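Local structure of putative curved DNA-binding protein (Chaetomium thermophilum var. thermophilum DSM 1495, 4IPA) at residues D142-E147 with L367-T372; L153-Y158 with K205-N210; I212-S217 with K230-P235; W251-G256 with T347-T352. The protein probably acts in ribosome biogenesis as an Arx1 protein of the methionine aminopeptidase-like M24 family, and may bind DNA. One frame throughout, in Å; residues are numbered along the deposited sequence.

Interaction 1: D142-E147 with L367-T372; sequences DPDVIE and LSKFKT
Lys-369 curls over the backbone at Asp-144, its chain bent at every step beyond CG, and NZ bonds to Asp-144 O at 3.0 Å from 35° above the carbonyl plane. The carboxylate is close but not paired: Asp-144 OD1 stays 4.3 Å from Lys-369 NZ, beyond a salt bridge. An alanine in place of Lys-369 removes the ammonium and the methylenes beyond CB, and would probably leave Asp-144 O without this donor and Asp-144 CB without its cover from this chain.

The backbones join in a single beta bridge, Ile-146 opposite Phe-370, tying the loop ahead of helix 148-167 to the one after strand 355-360. Ile-146 N reaches Lys-369 O at 2.9 Å and nearly straight (177°), while Lys-371 N bonds to Ile-146 O, also at 2.9 Å, on a more bent path.

At the bridge Ile-146 and Phe-370 lie side by side and point the same way. Phe-370 CG is anti to the carbonyl carbon (chi1 -62°), and CE1 of its ring meets Ile-146 CD1 obliquely at 3.3 Å, a tight fit. On the opposite side of the bridge Val-145 CG1 touches Lys-371 CG at 3.5 Å, the two side chains crossing at about a right angle. Lys-371 then turns back, and its NZ bonds to Ser-368 O at 2.8 Å in the carbonyl plane.

Interaction 2: L153-Y158 with K205-N210; sequences LFLATY and KAYDCN
Tyr-207 and Cys-209 sit on the Schellman motif that ends helix 193-205, and from this turn they pack against Leu-153, Leu-155 and Ala-156 of helix 148-167. Asp-208, with positive phi, is the C-prime residue; its N bonds to Lys-205 O at 2.8 Å, and the reversal sends its two neighbours' side chains toward the helix.

The Tyr-207 ring carries most of the contact. Leu-155 CB stands over one face in a CH-pi contact, 3.9 Å from the ring centroid and 24° off the normal, displaced toward the CE1 and CZ side. Leu-155 CD1 adds a touch on Tyr-207 CE1 at 3.8 Å. Ala-156 N lies over the same face, offset toward the rim, while Ala-156 CA stands just beyond it, 3.7 Å from Tyr-207 CD2.

The methyl of Ala-156 fits between the two partners, touching both Tyr-207 CB and Cys-209 CB. With Cys-209 SG anti to the carbonyl carbon (chi1 -68°), the sulfur rests on Leu-153 CA at 3.6 Å. No hydrogen bond crosses between the segments; Arg-149 supplies polar ties from the same helix, to Tyr-207 O and Asp-208 O.

Leu-153 and Ala-156, with Thr-157, also touch Cys-257 of strand 250-258, an arrangement of helices laid over a beta sheet that is typical of the M24 pita-bread fold.

Interaction 3: I212-S217 with K230-P235; sequences IESTTS and KIILSP
Ser-217 and Ile-231 form an antiparallel hydrogen-bonded pair, each N reaching the other's O at 2.9 Å. Past the non-hydrogen-bonded pair of Thr-216 with Ile-232, backbone hydrogen bonds continue: Leu-233 N bonds to Thr-215 O at 2.9 Å, and Ser-214 N to Leu-233 O at 2.8 Å, with a second, weak bond to Ser-234 O. CA-H...O contacts fill in, as from Thr-216 CA to Ile-231 O.

Two threonine hydroxyls bond to the backbone of their own segment. A type II turn spans Ile-212 to Thr-215, and Ile-212 O accepts both Thr-215 N and, at 2.7 Å, Thr-215 OG1 from the same face of its plane. Thr-216 OG1, anti to its carbonyl carbon (chi1 -56°), donates to Ser-214 O at 2.8 Å.

The rest is van der Waals contact: Thr-216 and Ile-232 lie side by side, with the hydroxyl Thr-216 OG1 3.8 Å from Ile-232 CG1. Ile-232 CG2 presses on Ser-214 CA at 3.5 Å, while Leu-233 lies across Thr-215.

Strand 230-232 is the outermost of its sheet within this chain: strand 250-258 flanks 210-220 on the other side, with Ser-217 OG bonded to Glu-254 N, and helix 193-205 meets Leu-233 through Ile-196 and Leu-200.

Interaction 4: W251-G256 with T347-T352; sequences WGVEVG and TTIAIT
Trp-251 with Ile-349 and Val-253 with Thr-347 form antiparallel hydrogen-bonded pairs, with Gly-252 and Thr-348 the non-hydrogen-bonded pair between them, and the two segment axes approach to 4.6 Å with 136° between their N-to-C directions. These are neighbouring inner strands of the five-stranded antiparallel sheet, part of a methionine aminopeptidase-like fold; strand 210-220 adjoins one and 355-360 the other. Among the four bonds of the ladder, Ile-349 N reaches Trp-251 O at 2.8 Å and Val-253 N reaches Thr-347 O at 2.7 Å.

Trp-251, Val-253, Thr-347 and Ile-349 share one face of the sheet. Ile-349 links Trp-251 to Val-253: CG1 takes the crowded position between its backbone N and carbonyl carbon (chi1 67°), where it meets Trp-251 CB at 3.8 Å. CD1 continues from there to Val-253 CG2, 3.6 Å away. An alanine in place of Ile-349 would probably open a gap between Trp-251 CB and Val-253 CG2, leaving both without this apolar partner. Further along, Ile-351 CD1 approaches the indole obliquely, 3.9 Å from Trp-251 CD1, while the indole NE1 is held by Asp-249. Leu-164 and Leu-165 of helix 148-167 touch Val-253 on this face; on the other, Thr-348 OG1 bonds to Ile-130 O.

The carbonyl of Val-253 is gripped twice: Thr-347 N donates to it, and a water donates to Val-253 O at 2.7 Å while accepting from Thr-347 OG1 at 2.8 Å.

In the fold
Interaction 1 closes the widest loop of the four and is a surface contact, where lysine amines and a lone beta bridge do the work; the other three nest inside that loop. Interaction 2 is buried and wholly apolar between its segments. It touches interaction 1 where Phe-370 meets Phe-154 and Thr-372 meets Leu-155, so helix 148-167 is common ground. Interactions 3 and 4 belong to one sheet, 3 partly buried at its edge and rich in hydroxyls, 4 deep inside with hydrocarbon packing over a regular ladder. Ser-217 and Ile-212 bond to strand 250-258 and join the two, while Thr-157 against Val-255 connects interaction 2 to interaction 4.

Interaction 1: D142-E147 with L367-T372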
loop_
_atom_site.group_PDB
_atom_site.type_symbol
_atom_site.label_atom_id
_atom_site.label_comp_id
_atom_site.label_asym_id
_atom_site.label_seq_id
_atom_site.Cartn_x
_atom_site.Cartn_y
_atom_site.Cartn_z
ATOM N N ASP A 142 -9.992 22.717 11.298
ATOM C CA ASP A 142 -10.131 21.861 12.472
ATOM C C ASP A 142 -8.756 21.703 13.117
ATOM O O ASP A 142 -7.731 21.858 12.445
ATOM C CB ASP A 142 -10.696 20.486 12.102
ATOM C CG ASP A 142 -12.094 20.563 11.533
ATOM O OD1 ASP A 142 -12.758 21.601 11.724
ATOM O OD2 ASP A 142 -12.533 19.581 10.899
ATOM N N PRO A 143 -8.727 21.401 14.424
ATOM C CA PRO A 143 -7.456 21.208 15.135
ATOM C C PRO A 143 -6.625 20.081 14.522
ATOM O O PRO A 143 -7.182 19.095 14.037
ATOM C CB PRO A 143 -7.898 20.816 16.549
ATOM C CG PRO A 143 -9.284 21.356 16.684
ATOM C CD PRO A 143 -9.892 21.261 15.314
ATOM N N ASP A 144 -5.304 20.225 14.556
ATOM C CA ASP A 144 -4.406 19.228 13.980
ATOM C C ASP A 144 -4.196 18.042 14.914
ATOM O O ASP A 144 -3.881 16.934 14.471
ATOM C CB ASP A 144 -3.061 19.872 13.637
ATOM C CG ASP A 144 -3.125 20.723 12.381
ATOM O OD1 ASP A 144 -3.781 20.289 11.406
ATOM O OD2 ASP A 144 -2.530 21.824 12.371
ATOM N N VAL A 145 -4.396 18.277 16.204
ATOM C CA VAL A 145 -4.078 17.295 17.234
ATOM C C VAL A 145 -4.889 15.997 17.149
ATOM O O VAL A 145 -6.084 16.003 16.867
ATOM C CB VAL A 145 -4.193 17.905 18.648
ATOM C CG1 VAL A 145 -4.158 16.821 19.715
ATOM C CG2 VAL A 145 -3.073 18.908 18.872
ATOM N N ILE A 146 -4.203 14.886 17.389
ATOM C CA ILE A 146 -4.820 13.581 17.452
ATOM C C ILE A 146 -4.588 13.037 18.846
ATOM O O ILE A 146 -3.473 13.067 19.360
ATOM C CB ILE A 146 -4.217 12.656 16.416
ATOM C CG1 ILE A 146 -4.368 13.283 15.033
ATOM C CG2 ILE A 146 -4.893 11.294 16.464
ATOM C CD1 ILE A 146 -3.300 12.877 14.059
ATOM N N GLU A 147 -5.649 12.565 19.481
ATOM C CA GLU A 147 -5.531 12.128 20.863
ATOM C C GLU A 147 -6.250 10.809 21.077
ATOM O O GLU A 147 -6.712 10.179 20.115
ATOM C CB GLU A 147 -6.068 13.211 21.811
ATOM C CG GLU A 147 -7.278 13.942 21.262
ATOM C CD GLU A 147 -7.564 15.275 21.961
ATOM O OE1 GLU A 147 -6.931 15.573 22.999
ATOM O OE2 GLU A 147 -8.426 16.030 21.462
ATOM N N LEU A 367 5.066 14.102 14.491
ATOM C CA LEU A 367 4.809 13.339 15.702
ATOM C C LEU A 367 4.362 14.235 16.841
ATOM O O LEU A 367 3.755 13.758 17.795
ATOM C CB LEU A 367 6.042 12.541 16.120
ATOM C CG LEU A 367 6.480 11.462 15.136
ATOM C CD1 LEU A 367 7.812 10.843 15.549
ATOM C CD2 LEU A 367 5.405 10.385 14.987
ATOM N N SER A 368 4.655 15.531 16.745
ATOM C CA SER A 368 4.269 16.455 17.807
ATOM C C SER A 368 2.752 16.534 17.970
ATOM O O SER A 368 2.270 16.944 19.024
ATOM C CB SER A 368 4.842 17.856 17.575
ATOM O OG SER A 368 4.202 18.512 16.497
ATOM N N LYS A 369 2.012 16.130 16.935
ATOM C CA LYS A 369 0.550 16.242 16.923
ATOM C C LYS A 369 -0.173 15.088 17.646
ATOM O O LYS A 369 -1.391 15.154 17.857
ATOM C CB LYS A 369 0.027 16.360 15.481
ATOM C CG LYS A 369 0.036 17.782 14.883
ATOM C CD LYS A 369 0.291 17.768 13.348
ATOM C CE LYS A 369 -0.982 17.873 12.464
ATOM N NZ LYS A 369 -1.821 16.623 12.325
ATOM N N PHE A 370 0.573 14.045 18.014
ATOM C CA PHE A 370 -0.003 12.856 18.648
ATOM C C PHE A 370 0.097 12.948 20.172
ATOM O O PHE A 370 1.175 13.220 20.712
ATOM C CB PHE A 370 0.684 11.574 18.145
ATOM C CG PHE A 370 0.531 11.349 16.676
ATOM C CD1 PHE A 370 -0.678 10.934 16.151
ATOM C CD2 PHE A 370 1.587 11.578 15.811
ATOM C CE1 PHE A 370 -0.838 10.750 14.778
ATOM C CE2 PHE A 370 1.442 11.384 14.444
ATOM C CZ PHE A 370 0.219 10.973 13.925
ATOM N N LYS A 371 -1.027 12.724 20.854
ATOM C CA LYS A 371 -1.101 12.899 22.305
ATOM C C LYS A 371 -1.469 11.599 23.016
ATOM O O LYS A 371 -2.605 11.109 22.916
ATOM C CB LYS A 371 -2.119 13.986 22.657
ATOM C CG LYS A 371 -1.878 15.330 21.955
ATOM C CD LYS A 371 -0.666 16.050 22.541
ATOM C CE LYS A 371 -0.493 17.463 21.976
ATOM N NZ LYS A 371 -0.054 17.459 20.553
ATOM N N THR A 372 -0.513 11.039 23.742
ATOM C CA THR A 372 -0.756 9.797 24.459
ATOM C C THR A 372 0.309 9.582 25.520
ATOM O O THR A 372 1.398 10.148 25.432
ATOM C CB THR A 372 -0.784 8.568 23.511
ATOM O OG1 THR A 372 -0.927 7.385 24.292
ATOM C CG2 THR A 372 0.522 8.453 22.718
#

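Interaction 2: L153-Y158 with K205-N210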
loop_
_atom_site.group_PDB
_atom_site.type_symbol
_atom_site.label_atom_id
_atom_site.label_comp_id
_atom_site.label_asym_id
_atom_site.label_seq_id
_atom_site.Cartn_x
_atom_site.Cartn_y
_atom_site.Cartn_z
ATOM N N LEU A 153 -3.310 4.258 17.769
ATOM C CA LEU A 153 -3.448 3.549 16.504
ATOM C C LEU A 153 -2.447 4.072 15.465
ATOM O O LEU A 153 -1.741 3.297 14.823
ATOM C CB LEU A 153 -4.875 3.705 15.972
ATOM C CG LEU A 153 -5.129 3.124 14.575
ATOM C CD1 LEU A 153 -4.900 1.614 14.597
ATOM C CD2 LEU A 153 -6.539 3.449 14.041
ATOM N N PHE A 154 -2.395 5.392 15.314
ATOM C CA PHE A 154 -1.469 6.028 14.397
ATOM C C PHE A 154 -0.001 5.781 14.745
ATOM O O PHE A 154 0.801 5.476 13.867
ATOM C CB PHE A 154 -1.724 7.542 14.337
ATOM C CG PHE A 154 -2.817 7.933 13.382
ATOM C CD1 PHE A 154 -4.152 7.779 13.731
ATOM C CD2 PHE A 154 -2.510 8.454 12.138
ATOM C CE1 PHE A 154 -5.156 8.149 12.860
ATOM C CE2 PHE A 154 -3.515 8.816 11.252
ATOM C CZ PHE A 154 -4.839 8.665 11.619
ATOM N N LEU A 155 0.355 5.956 16.013
ATOM C CA LEU A 155 1.742 5.770 16.433
ATOM C C LEU A 155 2.211 4.321 16.283
ATOM O O LEU A 155 3.365 4.078 15.927
ATOM C CB LEU A 155 1.945 6.243 17.869
ATOM C CG LEU A 155 1.953 7.762 17.997
ATOM C CD1 LEU A 155 1.906 8.166 19.462
ATOM C CD2 LEU A 155 3.170 8.345 17.298
ATOM N N ALA A 156 1.322 3.364 16.557
ATOM C CA ALA A 156 1.652 1.960 16.358
ATOM C C ALA A 156 2.003 1.736 14.889
ATOM O O ALA A 156 2.971 1.052 14.559
ATOM C CB ALA A 156 0.489 1.075 16.756
ATOM N N THR A 157 1.209 2.324 14.006
ATOM C CA THR A 157 1.400 2.112 12.582
ATOM C C THR A 157 2.690 2.783 12.120
ATOM O O THR A 157 3.466 2.206 11.371
ATOM C CB THR A 157 0.219 2.644 11.773
ATOM O OG1 THR A 157 -1.005 2.130 12.318
ATOM C CG2 THR A 157 0.346 2.200 10.326
ATOM N N TYR A 158 2.908 4.007 12.586
ATOM C CA TYR A 158 4.123 4.738 12.289
ATOM C C TYR A 158 5.360 3.939 12.711
ATOM O O TYR A 158 6.285 3.748 11.913
ATOM C CB TYR A 158 4.106 6.106 12.992
ATOM C CG TYR A 158 5.350 6.942 12.782
ATOM C CD1 TYR A 158 6.445 6.833 13.636
ATOM C CD2 TYR A 158 5.434 7.841 11.728
ATOM C CE1 TYR A 158 7.577 7.606 13.448
ATOM C CE2 TYR A 158 6.571 8.612 11.526
ATOM C CZ TYR A 158 7.636 8.491 12.386
ATOM O OH TYR A 158 8.761 9.265 12.177
ATOM N N LYS A 205 1.670 -3.676 20.270
ATOM C CA LYS A 205 1.249 -3.956 21.637
ATOM C C LYS A 205 1.638 -2.823 22.598
ATOM O O LYS A 205 0.937 -2.560 23.564
ATOM C CB LYS A 205 1.848 -5.279 22.108
ATOM C CG LYS A 205 1.338 -5.731 23.462
ATOM C CD LYS A 205 2.214 -6.815 24.067
ATOM C CE LYS A 205 1.366 -7.927 24.676
ATOM N NZ LYS A 205 0.094 -7.429 25.300
ATOM N N ALA A 206 2.737 -2.130 22.330
ATOM C CA ALA A 206 3.129 -1.028 23.212
ATOM C C ALA A 206 2.064 0.058 23.179
ATOM O O ALA A 206 1.997 0.927 24.045
ATOM C CB ALA A 206 4.488 -0.465 22.814
ATOM N N TYR A 207 1.217 -0.001 22.166
ATOM C CA TYR A 207 0.175 0.988 22.019
ATOM C C TYR A 207 -1.190 0.319 22.158
ATOM O O TYR A 207 -2.214 0.903 21.806
ATOM C CB TYR A 207 0.310 1.704 20.678
ATOM C CG TYR A 207 1.498 2.652 20.607
ATOM C CD1 TYR A 207 1.440 3.909 21.193
ATOM C CD2 TYR A 207 2.673 2.291 19.947
ATOM C CE1 TYR A 207 2.512 4.781 21.121
ATOM C CE2 TYR A 207 3.754 3.152 19.882
ATOM C CZ TYR A 207 3.670 4.392 20.470
ATOM O OH TYR A 207 4.737 5.258 20.413
ATOM N N ASP A 208 -1.192 -0.904 22.685
ATOM C CA ASP A 208 -2.416 -1.695 22.786
ATOM C C ASP A 208 -3.168 -1.809 21.447
ATOM O O ASP A 208 -4.402 -1.874 21.402
ATOM C CB ASP A 208 -3.334 -1.154 23.899
ATOM C CG ASP A 208 -2.716 -1.304 25.291
ATOM O OD1 ASP A 208 -1.775 -2.105 25.453
ATOM O OD2 ASP A 208 -3.177 -0.628 26.229
ATOM N N CYS A 209 -2.418 -1.836 20.354
ATOM C CA CYS A 209 -3.016 -2.113 19.054
ATOM C C CYS A 209 -2.539 -3.459 18.535
ATOM O O CYS A 209 -1.659 -4.080 19.133
ATOM C CB CYS A 209 -2.660 -1.019 18.072
ATOM S SG CYS A 209 -3.449 0.514 18.498
ATOM N N ASN A 210 -3.126 -3.916 17.435
ATOM C CA ASN A 210 -2.677 -5.162 16.832
ATOM C C ASN A 210 -2.303 -4.996 15.357
ATOM O O ASN A 210 -2.908 -4.191 14.633
ATOM C CB ASN A 210 -3.740 -6.244 16.992
ATOM C CG ASN A 210 -3.826 -6.762 18.407
ATOM O OD1 ASN A 210 -2.920 -7.442 18.869
ATOM N ND2 ASN A 210 -4.929 -6.461 19.099
#

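Interaction 3: I212-S217 with K230-P235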
loop_
_atom_site.group_PDB
_atom_site.type_symbol
_atom_site.label_atom_id
_atom_site.label_comp_id
_atom_site.label_asym_id
_atom_site.label_seq_id
_atom_site.Cartn_x
_atom_site.Cartn_y
_atom_site.Cartn_z
ATOM N N ILE A 212 -2.427 -5.881 11.574
ATOM C CA ILE A 212 -3.415 -6.537 10.723
ATOM C C ILE A 212 -2.906 -7.842 10.080
ATOM O O ILE A 212 -1.943 -7.862 9.304
ATOM C CB ILE A 212 -3.956 -5.599 9.659
ATOM C CG1 ILE A 212 -4.574 -4.359 10.316
ATOM C CG2 ILE A 212 -4.967 -6.326 8.792
ATOM C CD1 ILE A 212 -4.886 -3.259 9.294
ATOM N N GLU A 213 -3.561 -8.938 10.425
ATOM C CA GLU A 213 -3.188 -10.249 9.920
ATOM C C GLU A 213 -2.875 -10.279 8.419
ATOM O O GLU A 213 -3.675 -9.818 7.607
ATOM C CB GLU A 213 -4.319 -11.227 10.192
ATOM C CG GLU A 213 -4.214 -11.941 11.502
ATOM C CD GLU A 213 -5.007 -13.243 11.493
ATOM O OE1 GLU A 213 -5.986 -13.352 10.700
ATOM O OE2 GLU A 213 -4.639 -14.158 12.266
ATOM N N SER A 214 -1.709 -10.823 8.074
ATOM C CA SER A 214 -1.337 -11.100 6.690
ATOM C C SER A 214 -1.085 -9.853 5.863
ATOM O O SER A 214 -1.168 -9.898 4.635
ATOM C CB SER A 214 -2.379 -11.991 5.993
ATOM O OG SER A 214 -2.421 -13.286 6.579
ATOM N N THR A 215 -0.790 -8.743 6.528
ATOM C CA THR A 215 -0.338 -7.547 5.832
ATOM C C THR A 215 0.949 -7.872 5.084
ATOM O O THR A 215 1.921 -8.294 5.680
ATOM C CB THR A 215 -0.116 -6.396 6.823
ATOM O OG1 THR A 215 -1.387 -6.016 7.360
ATOM C CG2 THR A 215 0.531 -5.197 6.140
ATOM N N THR A 216 0.942 -7.692 3.774
ATOM C CA THR A 216 2.002 -8.239 2.940
ATOM C C THR A 216 2.802 -7.160 2.220
ATOM O O THR A 216 2.233 -6.248 1.622
ATOM C CB THR A 216 1.410 -9.193 1.875
ATOM O OG1 THR A 216 0.653 -10.218 2.522
ATOM C CG2 THR A 216 2.528 -9.840 1.025
ATOM N N SER A 217 4.123 -7.275 2.280
ATOM C CA SER A 217 5.014 -6.472 1.451
ATOM C C SER A 217 5.498 -7.286 0.250
ATOM O O SER A 217 5.832 -8.451 0.377
ATOM C CB SER A 217 6.180 -5.971 2.295
ATOM O OG SER A 217 5.690 -5.141 3.342
ATOM N N LYS A 230 8.091 -12.004 -0.950
ATOM C CA LYS A 230 7.113 -11.276 -0.156
ATOM C C LYS A 230 7.310 -11.515 1.345
ATOM O O LYS A 230 7.746 -12.589 1.783
ATOM C CB LYS A 230 5.692 -11.666 -0.551
ATOM C CG LYS A 230 5.290 -13.025 -0.038
ATOM C CD LYS A 230 4.071 -13.568 -0.755
ATOM C CE LYS A 230 3.871 -15.038 -0.435
ATOM N NZ LYS A 230 2.715 -15.600 -1.204
ATOM N N ILE A 231 6.984 -10.495 2.123
ATOM C CA ILE A 231 6.983 -10.615 3.568
ATOM C C ILE A 231 5.548 -10.552 4.061
ATOM O O ILE A 231 4.842 -9.592 3.785
ATOM C CB ILE A 231 7.787 -9.480 4.196
ATOM C CG1 ILE A 231 9.259 -9.611 3.779
ATOM C CG2 ILE A 231 7.642 -9.503 5.714
ATOM C CD1 ILE A 231 10.141 -8.477 4.263
ATOM N N ILE A 232 5.098 -11.581 4.764
ATOM C CA ILE A 232 3.739 -11.564 5.272
ATOM C C ILE A 232 3.729 -11.420 6.789
ATOM O O ILE A 232 4.159 -12.331 7.489
ATOM C CB ILE A 232 2.977 -12.829 4.895
ATOM C CG1 ILE A 232 3.058 -13.075 3.388
ATOM C CG2 ILE A 232 1.517 -12.732 5.386
ATOM C CD1 ILE A 232 2.248 -14.275 2.914
ATOM N N LEU A 233 3.239 -10.283 7.292
ATOM C CA LEU A 233 3.170 -10.051 8.745
ATOM C C LEU A 233 2.054 -10.862 9.425
ATOM O O LEU A 233 0.976 -11.054 8.844
ATOM C CB LEU A 233 2.940 -8.575 9.037
ATOM C CG LEU A 233 3.951 -7.593 8.482
ATOM C CD1 LEU A 233 3.495 -6.200 8.832
ATOM C CD2 LEU A 233 5.374 -7.881 9.017
ATOM N N SER A 234 2.307 -11.310 10.653
ATOM C CA SER A 234 1.352 -12.117 11.422
ATOM C C SER A 234 0.554 -13.038 10.534
ATOM O O SER A 234 -0.675 -12.967 10.514
ATOM C CB SER A 234 0.370 -11.238 12.179
ATOM O OG SER A 234 1.035 -10.232 12.893
ATOM N N PRO A 235 1.247 -13.901 9.790
ATOM C CA PRO A 235 0.580 -14.839 8.883
ATOM C C PRO A 235 -0.552 -15.590 9.579
ATOM O O PRO A 235 -1.617 -15.821 8.996
ATOM C CB PRO A 235 1.699 -15.832 8.524
ATOM C CG PRO A 235 2.796 -15.606 9.545
ATOM C CD PRO A 235 2.694 -14.151 9.885
#

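Interaction 4: W251-G256 with T347-T352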
loop_
_atom_site.group_PDB
_atom_site.type_symbol
_atom_site.label_atom_id
_atom_site.label_comp_id
_atom_site.label_asym_id
_atom_site.label_seq_id
_atom_site.Cartn_x
_atom_site.Cartn_y
_atom_site.Cartn_z
ATOM N N TRP A 251 10.718 -2.711 -3.394
ATOM C CA TRP A 251 9.606 -3.276 -2.640
ATOM C C TRP A 251 8.461 -2.291 -2.396
ATOM O O TRP A 251 8.674 -1.095 -2.167
ATOM C CB TRP A 251 10.085 -3.746 -1.274
ATOM C CG TRP A 251 10.889 -4.982 -1.268
ATOM C CD1 TRP A 251 12.202 -5.110 -1.631
ATOM C CD2 TRP A 251 10.462 -6.276 -0.827
ATOM N NE1 TRP A 251 12.607 -6.405 -1.473
ATOM C CE2 TRP A 251 11.565 -7.146 -0.966
ATOM C CE3 TRP A 251 9.253 -6.784 -0.318
ATOM C CZ2 TRP A 251 11.504 -8.499 -0.624
ATOM C CZ3 TRP A 251 9.183 -8.122 0.024
ATOM C CH2 TRP A 251 10.312 -8.971 -0.131
ATOM N N GLY A 252 7.240 -2.817 -2.412
ATOM C CA GLY A 252 6.097 -2.099 -1.880
ATOM C C GLY A 252 5.922 -2.526 -0.430
ATOM O O GLY A 252 5.424 -3.611 -0.142
ATOM N N VAL A 253 6.359 -1.683 0.496
ATOM C CA VAL A 253 6.359 -2.052 1.897
ATOM C C VAL A 253 5.107 -1.540 2.608
ATOM O O VAL A 253 4.866 -0.319 2.655
ATOM C CB VAL A 253 7.597 -1.489 2.630
ATOM C CG1 VAL A 253 7.538 -1.870 4.120
ATOM C CG2 VAL A 253 8.907 -1.987 1.970
ATOM N N GLU A 254 4.323 -2.474 3.150
ATOM C CA GLU A 254 3.070 -2.141 3.830
ATOM C C GLU A 254 3.038 -2.591 5.280
ATOM O O GLU A 254 3.469 -3.708 5.623
ATOM C CB GLU A 254 1.850 -2.738 3.115
ATOM C CG GLU A 254 0.525 -2.237 3.716
ATOM C CD GLU A 254 -0.730 -2.818 3.078
ATOM O OE1 GLU A 254 -0.662 -3.311 1.937
ATOM O OE2 GLU A 254 -1.801 -2.777 3.732
ATOM N N VAL A 255 2.519 -1.707 6.129
ATOM C CA VAL A 255 2.131 -2.073 7.490
ATOM C C VAL A 255 0.702 -1.632 7.768
ATOM O O VAL A 255 0.243 -0.615 7.229
ATOM C CB VAL A 255 3.041 -1.442 8.560
ATOM C CG1 VAL A 255 4.468 -1.952 8.405
ATOM C CG2 VAL A 255 2.978 0.092 8.504
ATOM N N GLY A 256 0.015 -2.394 8.616
ATOM C CA GLY A 256 -1.301 -2.010 9.087
ATOM C C GLY A 256 -1.566 -2.360 10.548
ATOM O O GLY A 256 -1.168 -3.414 11.056
ATOM N N THR A 347 4.763 2.206 1.440
ATOM C CA THR A 347 5.876 2.956 0.904
ATOM C C THR A 347 6.549 2.098 -0.161
ATOM O O THR A 347 6.798 0.912 0.056
ATOM C CB THR A 347 6.903 3.261 2.021
ATOM O OG1 THR A 347 6.247 3.913 3.124
ATOM C CG2 THR A 347 8.032 4.145 1.502
ATOM N N THR A 348 6.853 2.682 -1.308
ATOM C CA THR A 348 7.665 1.984 -2.302
ATOM C C THR A 348 9.136 2.348 -2.102
ATOM O O THR A 348 9.495 3.515 -2.189
ATOM C CB THR A 348 7.216 2.332 -3.727
ATOM O OG1 THR A 348 5.894 1.820 -3.935
ATOM C CG2 THR A 348 8.189 1.707 -4.769
ATOM N N ILE A 349 9.972 1.358 -1.806
ATOM C CA ILE A 349 11.386 1.615 -1.528
ATOM C C ILE A 349 12.340 1.019 -2.553
ATOM O O ILE A 349 12.004 0.081 -3.278
ATOM C CB ILE A 349 11.830 1.038 -0.169
ATOM C CG1 ILE A 349 11.785 -0.495 -0.218
ATOM C CG2 ILE A 349 11.015 1.643 0.979
ATOM C CD1 ILE A 349 12.268 -1.180 1.042
ATOM N N ALA A 350 13.553 1.564 -2.571
ATOM C CA ALA A 350 14.657 0.951 -3.291
ATOM C C ALA A 350 15.766 0.568 -2.310
ATOM O O ALA A 350 16.070 1.309 -1.376
ATOM C CB ALA A 350 15.187 1.888 -4.358
ATOM N N ILE A 351 16.345 -0.604 -2.523
ATOM C CA ILE A 351 17.440 -1.077 -1.711
ATOM C C ILE A 351 18.699 -0.996 -2.548
ATOM O O ILE A 351 18.807 -1.670 -3.567
ATOM C CB ILE A 351 17.216 -2.526 -1.267
ATOM C CG1 ILE A 351 15.823 -2.663 -0.628
ATOM C CG2 ILE A 351 18.319 -2.952 -0.311
ATOM C CD1 ILE A 351 15.519 -4.024 0.026
ATOM N N THR A 352 19.638 -0.150 -2.140
ATOM C CA THR A 352 20.897 -0.029 -2.866
ATOM C C THR A 352 22.076 -0.181 -1.913
ATOM O O THR A 352 21.902 -0.372 -0.703
ATOM C CB THR A 352 21.040 1.352 -3.535
ATOM O OG1 THR A 352 21.215 2.352 -2.519
ATOM C CG2 THR A 352 19.820 1.690 -4.374
HETATM O O HOH W 1 5.087 1.740 4.434
#